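Local coordinates for T-cell surface glycoprotein CD1A1 antigen (Gallus gallus, PDB 3JVG) that probably binds lipid antigens in an MHC class I-like groove and presents them to T cells, as other CD1 glycoproteins do, at residues Phe13-Asn18 and Pro88-Ser93; Gln116-Phe121 and Gln130-Gln135; Pro50-Ser55 and Arg167-Ala172. One frame throughout, in Å; residues are numbered along the deposited sequence.

From the N terminus, the chain first lays down 13-18, on strand 6-18, and then passes through 50-55, a loop and short helical turn. Interaction 1 closes the first loop when 88-93, on strand 89-99, returns beside 13-18 at the middle of the eight-stranded sheet. Two strands further across that sheet, 116-121 meets 130-135, so interaction 2 closes a tight hairpin leading into helix 135-145. Interaction 3 closes last, bringing 167-172 on helix 148-172 back to 50-55. Interaction 2 is therefore nested inside the loop of interaction 3, while interactions 1 and 3 cross. Interactions 1 and 2 touch through Phe91 and Phe118; interaction 3 lies about 16 Å from interaction 1 between nearest atoms.

Interaction 1. Residues Phe13-Asn18 and Pro88-Ser93; sequences FATFQN and PFVFQS. With NAG (2-acetamido-2-deoxy-beta-D-glucopyranose), chain J.
Strand residues Phe13 to Phe16 run antiparallel to Phe89 to Gln92, with 164° between the strand directions and 4.7 Å between the axes at closest approach. Ala14-Phe91 and Phe16-Phe89 are hydrogen-bonded pairs, Phe13-Gln92 and Thr15-Val90 non-hydrogen-bonded; the ladder includes Phe16 N to Phe89 O at 2.8 Å and a longer Phe89 N to Phe16 O at 3.3 Å.

On one face of the sheet Phe16, Phe89 and Phe91 form an aromatic cluster. Phe89 carries CG between its backbone N and carbonyl carbon (chi1 54°), and its ring meets that of Phe16: Phe16 CB lies over the Phe89 face, 4.0 Å from the centroid, and Phe16 CD1 is 3.5 Å from Phe89 CE1. The two planes differ by 25° but are slid apart. Phe16 CE1 then meets Phe91 CD1 obliquely at 3.8 Å, and Val79 of helix 58-82 touches all three side chains.

On the other face Phe13 CB packs on Gln92 CG, while the Gln92 amide bonds to another protein chain, probably beta-2-microglobulin. Asn18 bears an N-linked NAG. The chemistry is thus divided: an aromatic face beneath helix 58-82, consistent with the floor of a CD1 lipid groove, and a mixed face for the partner subunit.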
loop_
_atom_site.group_PDB
_atom_site.type_symbol
_atom_site.label_atom_id
_atom_site.label_comp_id
_atom_site.label_asym_id
_atom_site.label_seq_id
_atom_site.Cartn_x
_atom_site.Cartn_y
_atom_site.Cartn_z
ATOM N N PHE A 13 8.686 7.770 -6.589
ATOM C CA PHE A 13 8.996 6.922 -7.744
ATOM C C PHE A 13 9.081 7.768 -8.969
ATOM O O PHE A 13 8.481 8.854 -9.021
ATOM C CB PHE A 13 8.003 5.795 -7.973
ATOM C CG PHE A 13 6.536 6.230 -8.045
ATOM C CD1 PHE A 13 5.921 6.450 -9.278
ATOM C CD2 PHE A 13 5.770 6.330 -6.877
ATOM C CE1 PHE A 13 4.606 6.809 -9.367
ATOM C CE2 PHE A 13 4.412 6.694 -6.943
ATOM C CZ PHE A 13 3.841 6.932 -8.189
ATOM N N ALA A 14 9.824 7.264 -9.960
ATOM C CA ALA A 14 10.069 7.995 -11.205
ATOM C C ALA A 14 10.233 7.046 -12.380
ATOM O O ALA A 14 11.056 6.116 -12.357
ATOM C CB ALA A 14 11.298 8.888 -11.062
ATOM N N THR A 15 9.431 7.258 -13.405
ATOM C CA THR A 15 9.623 6.541 -14.636
ATOM C C THR A 15 10.391 7.457 -15.587
ATOM O O THR A 15 9.881 8.510 -16.024
ATOM C CB THR A 15 8.261 6.174 -15.305
ATOM O OG1 THR A 15 7.456 5.451 -14.383
ATOM C CG2 THR A 15 8.495 5.328 -16.491
ATOM N N PHE A 16 11.590 7.062 -15.950
ATOM C CA PHE A 16 12.290 7.824 -16.968
ATOM C C PHE A 16 11.882 7.365 -18.345
ATOM O O PHE A 16 12.238 6.264 -18.774
ATOM C CB PHE A 16 13.799 7.749 -16.736
ATOM C CG PHE A 16 14.214 8.308 -15.388
ATOM C CD1 PHE A 16 13.929 7.606 -14.211
ATOM C CD2 PHE A 16 14.806 9.591 -15.285
ATOM C CE1 PHE A 16 14.253 8.127 -12.969
ATOM C CE2 PHE A 16 15.130 10.133 -14.009
ATOM C CZ PHE A 16 14.860 9.378 -12.863
ATOM N N GLN A 17 11.129 8.183 -19.052
ATOM C CA GLN A 17 10.668 7.765 -20.393
ATOM C C GLN A 17 11.691 7.986 -21.524
ATOM O O GLN A 17 11.781 7.171 -22.438
ATOM C CB GLN A 17 9.345 8.429 -20.739
ATOM C CG GLN A 17 8.310 8.292 -19.630
ATOM C CD GLN A 17 6.987 8.887 -20.030
ATOM O OE1 GLN A 17 6.831 10.117 -20.039
ATOM N NE2 GLN A 17 6.021 8.021 -20.381
ATOM N N ASN A 18 12.428 9.093 -21.465
ATOM C CA ASN A 18 13.526 9.382 -22.401
ATOM C C ASN A 18 14.492 10.335 -21.676
ATOM O O ASN A 18 14.336 10.582 -20.478
ATOM C CB ASN A 18 13.020 9.947 -23.750
ATOM C CG ASN A 18 12.242 11.259 -23.604
ATOM O OD1 ASN A 18 12.522 12.065 -22.712
ATOM N ND2 ASN A 18 11.263 11.472 -24.495
ATOM N N PRO A 88 12.906 2.944 -21.440
ATOM C CA PRO A 88 12.318 3.391 -20.144
ATOM C C PRO A 88 12.744 2.547 -18.910
ATOM O O PRO A 88 13.042 1.356 -19.017
ATOM C CB PRO A 88 10.813 3.281 -20.386
ATOM C CG PRO A 88 10.701 2.110 -21.338
ATOM C CD PRO A 88 11.940 2.142 -22.218
ATOM N N PHE A 89 12.814 3.182 -17.754
ATOM C CA PHE A 89 13.123 2.461 -16.525
ATOM C C PHE A 89 12.564 3.218 -15.334
ATOM O O PHE A 89 12.147 4.375 -15.461
ATOM C CB PHE A 89 14.633 2.210 -16.363
ATOM C CG PHE A 89 15.472 3.446 -16.468
ATOM C CD1 PHE A 89 15.562 4.334 -15.413
ATOM C CD2 PHE A 89 16.174 3.722 -17.631
ATOM C CE1 PHE A 89 16.339 5.493 -15.539
ATOM C CE2 PHE A 89 16.962 4.871 -17.748
ATOM C CZ PHE A 89 17.042 5.752 -16.703
ATOM N N VAL A 90 12.565 2.560 -14.180
ATOM C CA VAL A 90 12.006 3.160 -13.005
ATOM C C VAL A 90 12.916 3.103 -11.786
ATOM O O VAL A 90 13.550 2.052 -11.503
ATOM C CB VAL A 90 10.437 2.806 -12.773
ATOM C CG1 VAL A 90 9.828 1.939 -13.838
ATOM C CG2 VAL A 90 10.019 2.477 -11.313
ATOM N N PHE A 91 13.004 4.241 -11.123
ATOM C CA PHE A 91 13.632 4.342 -9.825
ATOM C C PHE A 91 12.560 4.604 -8.795
ATOM O O PHE A 91 11.540 5.245 -9.110
ATOM C CB PHE A 91 14.659 5.453 -9.776
ATOM C CG PHE A 91 15.983 5.076 -10.293
ATOM C CD1 PHE A 91 16.289 5.269 -11.630
ATOM C CD2 PHE A 91 16.936 4.535 -9.440
ATOM C CE1 PHE A 91 17.572 4.903 -12.157
ATOM C CE2 PHE A 91 18.230 4.185 -9.895
ATOM C CZ PHE A 91 18.559 4.363 -11.274
ATOM N N GLN A 92 12.798 4.068 -7.598
ATOM C CA GLN A 92 12.033 4.366 -6.416
ATOM C C GLN A 92 12.921 4.692 -5.206
ATOM O O GLN A 92 14.101 4.223 -5.115
ATOM C CB GLN A 92 11.074 3.192 -6.111
ATOM C CG GLN A 92 10.133 2.813 -7.262
ATOM C CD GLN A 92 9.666 1.364 -7.143
ATOM O OE1 GLN A 92 10.300 0.479 -7.713
ATOM N NE2 GLN A 92 8.643 1.107 -6.301
ATOM N N SER A 93 12.375 5.501 -4.287
ATOM C CA SER A 93 12.993 5.715 -2.968
ATOM C C SER A 93 12.001 5.482 -1.883
ATOM O O SER A 93 10.845 5.845 -2.046
ATOM C CB SER A 93 13.471 7.169 -2.697
ATOM O OG SER A 93 13.959 7.807 -3.809
HETATM C C1 NAG J . 10.398 12.632 -24.578
HETATM C C2 NAG J . 10.450 13.200 -26.017
HETATM C C3 NAG J . 9.439 14.353 -26.167
HETATM C C4 NAG J . 8.027 13.755 -25.934
HETATM C C5 NAG J . 7.960 13.126 -24.515
HETATM C C6 NAG J . 6.595 12.477 -24.153
HETATM C C7 NAG J . 12.505 12.921 -27.386
HETATM C C8 NAG J . 13.902 13.424 -27.658
HETATM N N2 NAG J . 11.814 13.560 -26.422
HETATM O O3 NAG J . 9.632 15.075 -27.386
HETATM O O4 NAG J . 6.997 14.714 -26.068
HETATM O O5 NAG J . 9.067 12.250 -24.232
HETATM O O6 NAG J . 6.463 11.071 -24.356
HETATM O O7 NAG J . 12.063 11.970 -28.048
#

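Interaction 2. Residues Gln116-Phe121 and Gln130-Gln135; sequences QNFLRF and QMQHNQ
Met131 packs against Asn117 to Arg120 with its whole side chain. Its CB touches Asn117 O at 3.4 Å and meets Asn117 CB. CG is anti to the carbonyl carbon of Met131 (chi1 -58°) and sits 3.8 Å from Leu119 N and Arg120 N. SD passes Arg120 CB, and bends at chi2 and chi3 carry CE over one face of the Arg120 guanidinium, 3.7 Å from Arg120 NH1 and offset toward the rim. That guanidinium forms a salt bridge through NE with Asp110.

The backbone of Met131 is tied down: its N donates to Phe118 O at 3.0 Å, from well above the carbonyl plane, and Ser137 OG bonds to the same oxygen. Gln132 NE2 donates to Asn117 O at 3.1 Å in a bent bond (139° at the hydrogen). A water also donates to Asn117 O. Gln132 OE1 approaches the edge of the Phe118 ring, 3.7 Å from CD1, and accepts from Asn134 ND2 at 3.0 Å, on a lone pair. The Gln132 amide is thus held from both ends.

Phe118 and Leu119 face Ile111 of strand 105-113 in a classic beta bulge, and both side chains touch Ala140 of helix 135-145. Asn134 caps the start of that helix through Ser137 N, so the turn from edge strand 127-130 into the helix is fixed against strand 116-122 in the MHC class I-like platform.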
loop_
_atom_site.group_PDB
_atom_site.type_symbol
_atom_site.label_atom_id
_atom_site.label_comp_id
_atom_site.label_asym_id
_atom_site.label_seq_id
_atom_site.Cartn_x
_atom_site.Cartn_y
_atom_site.Cartn_z
ATOM N N GLN A 116 14.107 -3.494 -7.593
ATOM C CA GLN A 116 14.962 -4.234 -6.666
ATOM C C GLN A 116 15.869 -3.288 -5.938
ATOM O O GLN A 116 16.257 -2.312 -6.512
ATOM C CB GLN A 116 15.907 -5.187 -7.449
ATOM C CG GLN A 116 15.253 -6.392 -8.120
ATOM C CD GLN A 116 14.456 -7.250 -7.159
ATOM O OE1 GLN A 116 14.878 -7.524 -6.020
ATOM N NE2 GLN A 116 13.287 -7.701 -7.620
ATOM N N ASN A 117 16.219 -3.585 -4.678
ATOM C CA ASN A 117 17.150 -2.755 -3.883
ATOM C C ASN A 117 18.336 -2.445 -4.757
ATOM O O ASN A 117 18.892 -3.340 -5.357
ATOM C CB ASN A 117 17.637 -3.530 -2.663
ATOM C CG ASN A 117 16.522 -3.843 -1.712
ATOM O OD1 ASN A 117 15.541 -3.088 -1.659
ATOM N ND2 ASN A 117 16.656 -4.919 -0.940
ATOM N N PHE A 118 18.717 -1.179 -4.816
ATOM C CA PHE A 118 19.800 -0.757 -5.666
ATOM C C PHE A 118 20.883 -0.007 -4.843
ATOM O O PHE A 118 22.103 -0.186 -5.042
ATOM C CB PHE A 118 19.161 0.093 -6.773
ATOM C CG PHE A 118 20.142 0.807 -7.662
ATOM C CD1 PHE A 118 20.735 0.154 -8.747
ATOM C CD2 PHE A 118 20.407 2.133 -7.447
ATOM C CE1 PHE A 118 21.615 0.820 -9.603
ATOM C CE2 PHE A 118 21.272 2.851 -8.292
ATOM C CZ PHE A 118 21.886 2.185 -9.393
ATOM N N LEU A 119 20.450 0.820 -3.902
ATOM C CA LEU A 119 21.379 1.522 -3.034
ATOM C C LEU A 119 20.748 1.632 -1.660
ATOM O O LEU A 119 19.540 1.826 -1.550
ATOM C CB LEU A 119 21.621 2.882 -3.622
ATOM C CG LEU A 119 22.931 3.561 -3.866
ATOM C CD1 LEU A 119 24.144 2.646 -4.163
ATOM C CD2 LEU A 119 22.707 4.674 -4.948
ATOM N N ARG A 120 21.549 1.489 -0.621
ATOM C CA ARG A 120 21.054 1.571 0.734
ATOM C C ARG A 120 22.032 2.411 1.600
ATOM O O ARG A 120 23.257 2.166 1.628
ATOM C CB ARG A 120 20.866 0.185 1.352
ATOM C CG ARG A 120 20.604 0.224 2.861
ATOM C CD ARG A 120 20.299 -1.185 3.440
ATOM N NE ARG A 120 18.988 -1.681 2.963
ATOM C CZ ARG A 120 18.561 -2.931 3.056
ATOM N NH1 ARG A 120 19.326 -3.888 3.585
ATOM N NH2 ARG A 120 17.354 -3.232 2.588
ATOM N N PHE A 121 21.468 3.405 2.287
ATOM C CA PHE A 121 22.238 4.220 3.174
ATOM C C PHE A 121 22.609 3.483 4.454
ATOM O O PHE A 121 21.791 2.761 5.045
ATOM C CB PHE A 121 21.477 5.488 3.515
ATOM C CG PHE A 121 22.371 6.595 4.120
ATOM C CD1 PHE A 121 23.259 7.326 3.318
ATOM C CD2 PHE A 121 22.316 6.886 5.475
ATOM C CE1 PHE A 121 24.095 8.349 3.879
ATOM C CE2 PHE A 121 23.126 7.895 6.043
ATOM C CZ PHE A 121 24.024 8.620 5.230
ATOM N N GLN A 130 26.117 -0.682 -1.941
ATOM C CA GLN A 130 25.742 -1.163 -3.254
ATOM C C GLN A 130 24.866 -2.398 -3.043
ATOM O O GLN A 130 25.292 -3.361 -2.370
ATOM C CB GLN A 130 27.022 -1.503 -4.042
ATOM C CG GLN A 130 26.806 -2.036 -5.467
ATOM C CD GLN A 130 28.121 -2.517 -6.172
ATOM O OE1 GLN A 130 29.219 -2.088 -5.861
ATOM N NE2 GLN A 130 27.969 -3.389 -7.136
ATOM N N MET A 131 23.652 -2.392 -3.615
ATOM C CA MET A 131 22.723 -3.505 -3.435
ATOM C C MET A 131 22.574 -4.471 -4.642
ATOM O O MET A 131 22.004 -5.552 -4.511
ATOM C CB MET A 131 21.364 -2.957 -2.995
ATOM C CG MET A 131 21.475 -2.125 -1.684
ATOM S SD MET A 131 22.107 -3.124 -0.297
ATOM C CE MET A 131 20.668 -4.108 0.142
ATOM N N GLN A 132 23.038 -4.039 -5.813
ATOM C CA GLN A 132 23.004 -4.910 -7.018
ATOM C C GLN A 132 24.420 -5.151 -7.496
ATOM O O GLN A 132 25.268 -4.268 -7.446
ATOM C CB GLN A 132 22.166 -4.297 -8.140
ATOM C CG GLN A 132 20.656 -4.500 -7.982
ATOM C CD GLN A 132 19.832 -3.606 -8.905
ATOM O OE1 GLN A 132 20.273 -3.253 -9.992
ATOM N NE2 GLN A 132 18.667 -3.216 -8.463
ATOM N N HIS A 133 24.662 -6.379 -7.928
ATOM C CA HIS A 133 25.963 -6.808 -8.390
ATOM C C HIS A 133 26.095 -6.536 -9.886
ATOM O O HIS A 133 26.159 -7.489 -10.701
ATOM C CB HIS A 133 26.166 -8.302 -8.129
ATOM C CG HIS A 133 27.605 -8.714 -8.149
ATOM N ND1 HIS A 133 28.094 -9.688 -8.999
ATOM C CD2 HIS A 133 28.670 -8.269 -7.434
ATOM C CE1 HIS A 133 29.396 -9.827 -8.808
ATOM N NE2 HIS A 133 29.765 -8.993 -7.849
ATOM N N ASN A 134 26.107 -5.249 -10.238
ATOM C CA ASN A 134 26.232 -4.850 -11.623
ATOM C C ASN A 134 26.878 -3.485 -11.715
ATOM O O ASN A 134 26.986 -2.761 -10.705
ATOM C CB ASN A 134 24.882 -4.875 -12.339
ATOM C CG ASN A 134 23.860 -3.939 -11.700
ATOM O OD1 ASN A 134 24.180 -2.827 -11.380
ATOM N ND2 ASN A 134 22.613 -4.397 -11.548
ATOM N N GLN A 135 27.314 -3.109 -12.911
ATOM C CA GLN A 135 28.027 -1.833 -13.052
ATOM C C GLN A 135 27.199 -0.598 -12.697
ATOM O O GLN A 135 27.693 0.293 -12.054
ATOM C CB GLN A 135 28.687 -1.708 -14.426
ATOM C CG GLN A 135 30.004 -2.514 -14.534
HETATM O O HOH W 1 18.757 -6.061 -4.942
#

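Interaction 3. Residues Pro50-Ser55 and Arg167-Ala172; sequences PWLRPS and RLFIQA
Leu52 O is gripped twice by Ser55, and both residues pack on Phe169. Ser55 OG donates to Leu52 O at 2.8 Å, on a lone pair in the carbonyl plane, and Ser55 N donates to the same oxygen at 2.9 Å. The hydroxyl lies between the backbone N and carbonyl carbon of Ser55 (chi1 82°), which lets it bond back to Leu52 while the same OG stands at the edge of the Phe169 ring, 3.5 Å from CE1. Ser55 CB meets Ala172 CB at 3.8 Å, and Leu168 brings its methyls up to Ser55 O.

One face of the Phe169 ring takes two visitors. Leu52 CD1 lies over it in a CH-pi contact, 3.8 Å from Phe169 CZ. Over the same face comes the edge of the Trp51 indole: Trp51 CZ3 is 3.9 Å from Phe169 CG, and the planes stand at 71° in an edge-to-face pair. Trp51 holds CG in the crowded position between its backbone N and carbonyl carbon (chi1 52°), and the indole stands against the last turn of the helix. There Trp51 CB is 3.5 Å from Ala172 O, Trp51 CE3 is 3.8 Å from Ala172 CB, and Ala172 C sits over one face of the indole, toward its rim. No hydrogen bond passes between the two segments.

Trp51 NE1 bonds to Asp176 OD2 on the short helix 174-177. Leu52 and Phe169 both rest on Met35 of strand 33-38, and Phe169 also meets Leu56. The turn at 52-55, leading into helix 58-82, is thereby packed on the C-terminal end of helix 148-172, above the sheet of the MHC class I-like platform.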
loop_
_atom_site.group_PDB
_atom_site.type_symbol
_atom_site.label_atom_id
_atom_site.label_comp_id
_atom_site.label_asym_id
_atom_site.label_seq_id
_atom_site.Cartn_x
_atom_site.Cartn_y
_atom_site.Cartn_z
ATOM N N PRO A 50 -5.942 17.149 8.447
ATOM C CA PRO A 50 -6.092 18.482 8.980
ATOM C C PRO A 50 -5.131 18.816 10.115
ATOM O O PRO A 50 -4.856 19.976 10.320
ATOM C CB PRO A 50 -7.521 18.513 9.496
ATOM C CG PRO A 50 -8.150 17.251 9.107
ATOM C CD PRO A 50 -7.167 16.338 8.530
ATOM N N TRP A 51 -4.629 17.834 10.852
ATOM C CA TRP A 51 -3.664 18.123 11.945
ATOM C C TRP A 51 -2.232 18.454 11.435
ATOM O O TRP A 51 -1.424 19.005 12.162
ATOM C CB TRP A 51 -3.643 16.968 12.947
ATOM C CG TRP A 51 -3.414 15.601 12.276
ATOM C CD1 TRP A 51 -4.367 14.691 11.897
ATOM C CD2 TRP A 51 -2.147 15.038 11.912
ATOM N NE1 TRP A 51 -3.759 13.582 11.320
ATOM C CE2 TRP A 51 -2.400 13.785 11.309
ATOM C CE3 TRP A 51 -0.815 15.471 12.043
ATOM C CZ2 TRP A 51 -1.364 12.966 10.830
ATOM C CZ3 TRP A 51 0.217 14.653 11.566
ATOM C CH2 TRP A 51 -0.068 13.432 10.969
ATOM N N LEU A 52 -1.939 18.166 10.170
ATOM C CA LEU A 52 -0.560 18.387 9.648
ATOM C C LEU A 52 -0.069 19.827 9.677
ATOM O O LEU A 52 0.914 20.147 10.387
ATOM C CB LEU A 52 -0.459 17.896 8.202
ATOM C CG LEU A 52 0.269 16.706 7.599
ATOM C CD1 LEU A 52 1.234 15.904 8.497
ATOM C CD2 LEU A 52 -0.748 15.852 6.810
ATOM N N ARG A 53 -0.720 20.696 8.889
ATOM C CA ARG A 53 -0.244 22.084 8.728
ATOM C C ARG A 53 -0.085 22.851 10.018
ATOM O O ARG A 53 0.885 23.529 10.166
ATOM C CB ARG A 53 -1.079 22.907 7.721
ATOM C CG ARG A 53 -0.959 22.434 6.260
ATOM C CD ARG A 53 0.485 22.581 5.707
ATOM N NE ARG A 53 0.854 23.998 5.522
ATOM C CZ ARG A 53 1.719 24.483 4.622
ATOM N NH1 ARG A 53 2.339 23.685 3.760
ATOM N NH2 ARG A 53 1.968 25.786 4.590
ATOM N N PRO A 54 -1.012 22.713 10.988
ATOM C CA PRO A 54 -0.811 23.497 12.185
ATOM C C PRO A 54 0.181 22.867 13.141
ATOM O O PRO A 54 0.507 23.481 14.179
ATOM C CB PRO A 54 -2.214 23.504 12.833
ATOM C CG PRO A 54 -3.171 22.904 11.779
ATOM C CD PRO A 54 -2.287 21.970 11.047
ATOM N N SER A 55 0.673 21.667 12.818
ATOM C CA SER A 55 1.590 21.014 13.723
ATOM C C SER A 55 2.979 21.629 13.648
ATOM O O SER A 55 3.721 21.511 14.601
ATOM C CB SER A 55 1.618 19.487 13.538
ATOM O OG SER A 55 2.467 19.125 12.450
ATOM N N ARG A 167 7.894 12.026 16.393
ATOM C CA ARG A 167 7.365 12.130 17.763
ATOM C C ARG A 167 6.228 13.126 17.794
ATOM O O ARG A 167 5.175 12.886 18.402
ATOM C CB ARG A 167 8.402 12.603 18.760
ATOM C CG ARG A 167 9.477 11.613 18.969
ATOM C CD ARG A 167 10.342 11.976 20.176
ATOM N NE ARG A 167 10.370 10.774 20.993
ATOM C CZ ARG A 167 11.367 9.889 21.016
ATOM N NH1 ARG A 167 12.487 10.099 20.311
ATOM N NH2 ARG A 167 11.259 8.806 21.792
ATOM N N LEU A 168 6.460 14.243 17.126
ATOM C CA LEU A 168 5.485 15.290 17.027
ATOM C C LEU A 168 4.213 14.878 16.253
ATOM O O LEU A 168 3.107 15.271 16.639
ATOM C CB LEU A 168 6.159 16.435 16.324
ATOM C CG LEU A 168 5.235 17.475 15.768
ATOM C CD1 LEU A 168 4.889 18.467 16.877
ATOM C CD2 LEU A 168 6.040 18.134 14.698
ATOM N N PHE A 169 4.372 14.123 15.160
ATOM C CA PHE A 169 3.232 13.636 14.358
ATOM C C PHE A 169 2.392 12.581 15.122
ATOM O O PHE A 169 1.149 12.565 15.014
ATOM C CB PHE A 169 3.721 13.055 13.008
ATOM C CG PHE A 169 4.084 14.108 11.966
ATOM C CD1 PHE A 169 4.006 15.477 12.256
ATOM C CD2 PHE A 169 4.499 13.735 10.696
ATOM C CE1 PHE A 169 4.300 16.438 11.291
ATOM C CE2 PHE A 169 4.803 14.712 9.723
ATOM C CZ PHE A 169 4.699 16.072 10.031
ATOM N N ILE A 170 3.065 11.707 15.879
ATOM C CA ILE A 170 2.365 10.785 16.789
ATOM C C ILE A 170 1.414 11.562 17.727
ATOM O O ILE A 170 0.273 11.143 17.940
ATOM C CB ILE A 170 3.324 9.925 17.630
ATOM C CG1 ILE A 170 4.191 9.036 16.724
ATOM C CG2 ILE A 170 2.537 9.086 18.696
ATOM C CD1 ILE A 170 5.328 8.342 17.470
ATOM N N GLN A 171 1.874 12.701 18.247
ATOM C CA GLN A 171 1.056 13.503 19.138
ATOM C C GLN A 171 -0.009 14.277 18.393
ATOM O O GLN A 171 -1.145 14.287 18.811
ATOM C CB GLN A 171 1.889 14.476 19.997
ATOM C CG GLN A 171 2.459 13.902 21.332
ATOM C CD GLN A 171 1.661 12.710 21.889
ATOM O OE1 GLN A 171 2.155 11.565 21.917
ATOM N NE2 GLN A 171 0.413 12.969 22.298
ATOM N N ALA A 172 0.364 14.959 17.317
ATOM C CA ALA A 172 -0.603 15.763 16.563
ATOM C C ALA A 172 -1.701 14.915 15.887
ATOM O O ALA A 172 -2.891 15.286 15.886
ATOM C CB ALA A 172 0.113 16.604 15.533
#